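Local coordinates for sortase family protein (Streptococcus agalactiae, PDB 4D7W) that probably acts as a class C sortase, a cysteine transpeptidase that joins pilin subunits covalently during assembly of the type 2B pilus, at residues 84-89 / 108-113. Residues are numbered along the deposited sequence; the frame is centred on the assembly and turned at random.
Sequences KVLQTS and ILSGHR
Leu-86 lies under the imidazole of His-112, and the two side chains cross at roughly a right angle. Leu-86 CB sits 3.9 Å from the centroid of the His-112 ring and 19° off its normal, a CH-pi contact over one face, shifted toward the rim near CE1; the flat imidazole offers the aliphatic CB a broad face. Leu-86 CG stands anti to the carbonyl carbon (chi1 -67°), which points the branch from the ring toward the strand. From there the two methyls meet different partners: CD1 stays 4.1 Å from His-112 NE2, whereas CD2 presses against the strand backbone, 3.1 Å from Ser-110 O, a tight approach. The same methyl lies 4.1 Å from Gly-111 CA. A leucine suits this place because its CB lies over the ring face while one methyl reaches the peptide backbone and the other the ring's NE2. In the sortase beta-barrel, strand 105-115 runs parallel to strand 167-175, and Gly-111 joins it through backbone hydrogen bonding with Val-172 and by its O to Thr-173 OG1. His-112 is probably the catalytic histidine of the sortase family, and Cys-174, which ends the TLVTC sequence, probably its nucleophile; Arg-113 NH1 hydrogen-bonds to Cys-174 O. On the polar side of the contact, one water takes the hydrogen of His-112 N (2.8 Å) and gives its own two to Leu-86 O (2.6 Å) and Ser-89 O (2.8 Å). It thus ties the backbone N of His-112 to the turn that follows helix 83-86, where Ser-89 N returns to Val-85 O.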
ATOM      1  N   LYS A  84      -4.046 -14.244   6.378  1.00 54.60           N
ATOM      2  CA  LYS A  84      -3.729 -13.780   7.726  1.00 58.37           C
ATOM      3  C   LYS A  84      -3.692 -12.246   7.783  1.00 55.43           C
ATOM      4  O   LYS A  84      -4.315 -11.630   8.656  1.00 55.36           O
ATOM      5  CB  LYS A  84      -2.387 -14.366   8.184  1.00 62.34           C
ATOM      6  CG  LYS A  84      -1.970 -14.010   9.602  1.00 68.51           C
ATOM      7  CD  LYS A  84      -0.524 -14.430   9.845  1.00 74.62           C
ATOM      8  CE  LYS A  84      -0.082 -14.184  11.284  1.00 78.74           C
ATOM      9  NZ  LYS A  84       1.372 -14.481  11.488  1.00 78.73           N
ATOM     10  N   VAL A  85      -2.963 -11.636   6.848  1.00 46.67           N
ATOM     11  CA  VAL A  85      -2.898 -10.180   6.782  1.00 44.69           C
ATOM     12  C   VAL A  85      -4.264  -9.560   6.489  1.00 45.07           C
ATOM     13  O   VAL A  85      -4.697  -8.622   7.174  1.00 47.31           O
ATOM     14  CB  VAL A  85      -1.893  -9.687   5.715  1.00 41.87           C
ATOM     15  CG1 VAL A  85      -2.079  -8.189   5.471  1.00 39.85           C
ATOM     16  CG2 VAL A  85      -0.469  -9.959   6.150  1.00 41.91           C
ATOM     17  N   LEU A  86      -4.959 -10.080   5.486  1.00 45.81           N
ATOM     18  CA  LEU A  86      -6.174  -9.407   5.022  1.00 49.41           C
ATOM     19  C   LEU A  86      -7.369  -9.590   5.973  1.00 50.11           C
ATOM     20  O   LEU A  86      -8.343  -8.844   5.891  1.00 46.47           O
ATOM     21  CB  LEU A  86      -6.543  -9.877   3.606  1.00 53.60           C
ATOM     22  CG  LEU A  86      -5.596  -9.496   2.451  1.00 51.35           C
ATOM     23  CD1 LEU A  86      -6.127 -10.045   1.129  1.00 53.07           C
ATOM     24  CD2 LEU A  86      -5.345  -7.982   2.345  1.00 43.76           C
ATOM     25  N   GLN A  87      -7.294 -10.551   6.891  1.00 48.44           N
ATOM     26  CA  GLN A  87      -8.410 -10.751   7.809  1.00 55.86           C
ATOM     27  C   GLN A  87      -8.599  -9.557   8.751  1.00 55.62           C
ATOM     28  O   GLN A  87      -9.712  -9.300   9.191  1.00 56.79           O
ATOM     29  CB  GLN A  87      -8.235 -12.050   8.598  1.00 61.63           C
ATOM     30  CG  GLN A  87      -8.573 -13.287   7.765  1.00 69.91           C
ATOM     31  CD  GLN A  87      -8.345 -14.605   8.496  1.00 77.57           C
ATOM     32  OE1 GLN A  87      -7.897 -14.627   9.647  1.00 79.01           O
ATOM     33  NE2 GLN A  87      -8.648 -15.715   7.824  1.00 79.47           N
ATOM     34  N   THR A  88      -7.538  -8.804   9.033  1.00 51.24           N
ATOM     35  CA  THR A  88      -7.661  -7.660   9.942  1.00 52.88           C
ATOM     36  C   THR A  88      -6.962  -6.379   9.481  1.00 51.81           C
ATOM     37  O   THR A  88      -7.096  -5.332  10.121  1.00 50.69           O
ATOM     38  CB  THR A  88      -7.099  -7.998  11.332  1.00 59.87           C
ATOM     39  OG1 THR A  88      -5.689  -8.260  11.226  1.00 60.76           O
ATOM     40  CG2 THR A  88      -7.816  -9.207  11.916  1.00 59.88           C
ATOM     41  N   SER A  89      -6.205  -6.453   8.390  1.00 45.26           N
ATOM     42  CA  SER A  89      -5.409  -5.306   7.980  1.00 47.00           C
ATOM     43  C   SER A  89      -5.364  -5.142   6.479  1.00 38.60           C
ATOM     44  O   SER A  89      -6.030  -5.859   5.742  1.00 33.24           O
ATOM     45  CB  SER A  89      -3.989  -5.432   8.518  1.00 46.59           C
ATOM     46  OG  SER A  89      -4.013  -5.531   9.927  1.00 56.12           O
ATOM     47  N   ILE A 108       0.627  -1.038  -4.845  1.00 26.18           N
ATOM     48  CA  ILE A 108      -0.738  -1.558  -4.806  1.00 25.35           C
ATOM     49  C   ILE A 108      -1.067  -2.119  -3.425  1.00 30.23           C
ATOM     50  O   ILE A 108      -0.347  -2.982  -2.916  1.00 28.06           O
ATOM     51  CB  ILE A 108      -0.950  -2.648  -5.849  1.00 27.82           C
ATOM     52  CG1 ILE A 108      -0.700  -2.095  -7.249  1.00 30.37           C
ATOM     53  CG2 ILE A 108      -2.392  -3.207  -5.774  1.00 31.38           C
ATOM     54  CD1 ILE A 108      -0.597  -3.167  -8.328  1.00 29.13           C
ATOM     55  N   LEU A 109      -2.153  -1.618  -2.840  1.00 25.88           N
ATOM     56  CA  LEU A 109      -2.599  -1.983  -1.506  1.00 22.79           C
ATOM     57  C   LEU A 109      -3.969  -2.650  -1.592  1.00 31.99           C
ATOM     58  O   LEU A 109      -4.874  -2.129  -2.241  1.00 33.41           O
ATOM     59  CB  LEU A 109      -2.680  -0.753  -0.620  1.00 27.36           C
ATOM     60  CG  LEU A 109      -1.404   0.077  -0.523  1.00 27.26           C
ATOM     61  CD1 LEU A 109      -1.597   1.188   0.493  1.00 30.47           C
ATOM     62  CD2 LEU A 109      -0.238  -0.825  -0.159  1.00 31.26           C
ATOM     63  N   SER A 110      -4.121  -3.784  -0.919  1.00 27.13           N
ATOM     64  CA  SER A 110      -5.324  -4.615  -1.050  1.00 26.42           C
ATOM     65  C   SER A 110      -6.006  -4.861   0.300  1.00 34.08           C
ATOM     66  O   SER A 110      -5.345  -5.043   1.331  1.00 32.25           O
ATOM     67  CB  SER A 110      -4.948  -5.942  -1.706  1.00 36.27           C
ATOM     68  OG  SER A 110      -6.074  -6.780  -1.892  1.00 46.84           O
ATOM     69  N   GLY A 111      -7.337  -4.867   0.297  1.00 35.68           N
ATOM     70  CA  GLY A 111      -8.070  -5.095   1.522  1.00 35.77           C
ATOM     71  C   GLY A 111      -9.429  -5.691   1.199  1.00 36.92           C
ATOM     72  O   GLY A 111     -10.053  -5.331   0.184  1.00 36.99           O
ATOM     73  N   HIS A 112      -9.875  -6.610   2.049  1.00 37.82           N
ATOM     74  CA  HIS A 112     -11.197  -7.234   1.891  1.00 43.27           C
ATOM     75  C   HIS A 112     -12.307  -6.195   1.855  1.00 42.68           C
ATOM     76  O   HIS A 112     -12.204  -5.131   2.465  1.00 40.99           O
ATOM     77  CB  HIS A 112     -11.476  -8.228   3.017  1.00 49.42           C
ATOM     78  CG  HIS A 112     -10.820  -9.556   2.826  1.00 56.69           C
ATOM     79  ND1 HIS A 112     -10.443 -10.360   3.883  1.00 61.13           N
ATOM     80  CD2 HIS A 112     -10.486 -10.230   1.702  1.00 57.97           C
ATOM     81  CE1 HIS A 112      -9.895 -11.468   3.417  1.00 58.66           C
ATOM     82  NE2 HIS A 112      -9.911 -11.415   2.097  1.00 58.84           N
ATOM     83  N   ARG A 113     -13.372  -6.507   1.126  1.00 45.15           N
ATOM     84  CA  ARG A 113     -14.511  -5.615   1.055  1.00 44.50           C
ATOM     85  C   ARG A 113     -15.377  -5.966   2.252  1.00 50.32           C
ATOM     86  O   ARG A 113     -16.479  -6.518   2.123  1.00 52.27           O
ATOM     87  CB  ARG A 113     -15.248  -5.769  -0.284  1.00 45.02           C
ATOM     88  CG  ARG A 113     -16.315  -4.717  -0.579  1.00 49.49           C
ATOM     89  CD  ARG A 113     -15.721  -3.391  -1.040  1.00 45.93           C
ATOM     90  NE  ARG A 113     -16.771  -2.393  -1.260  1.00 49.23           N
ATOM     91  CZ  ARG A 113     -17.443  -2.235  -2.398  1.00 51.76           C
ATOM     92  NH1 ARG A 113     -17.198  -3.023  -3.434  1.00 49.47           N
ATOM     93  NH2 ARG A 113     -18.373  -1.293  -2.500  1.00 58.10           N
TER
HETATM   94  O   HOH W   1      -8.174  -6.826   4.216  1.00 40.29           O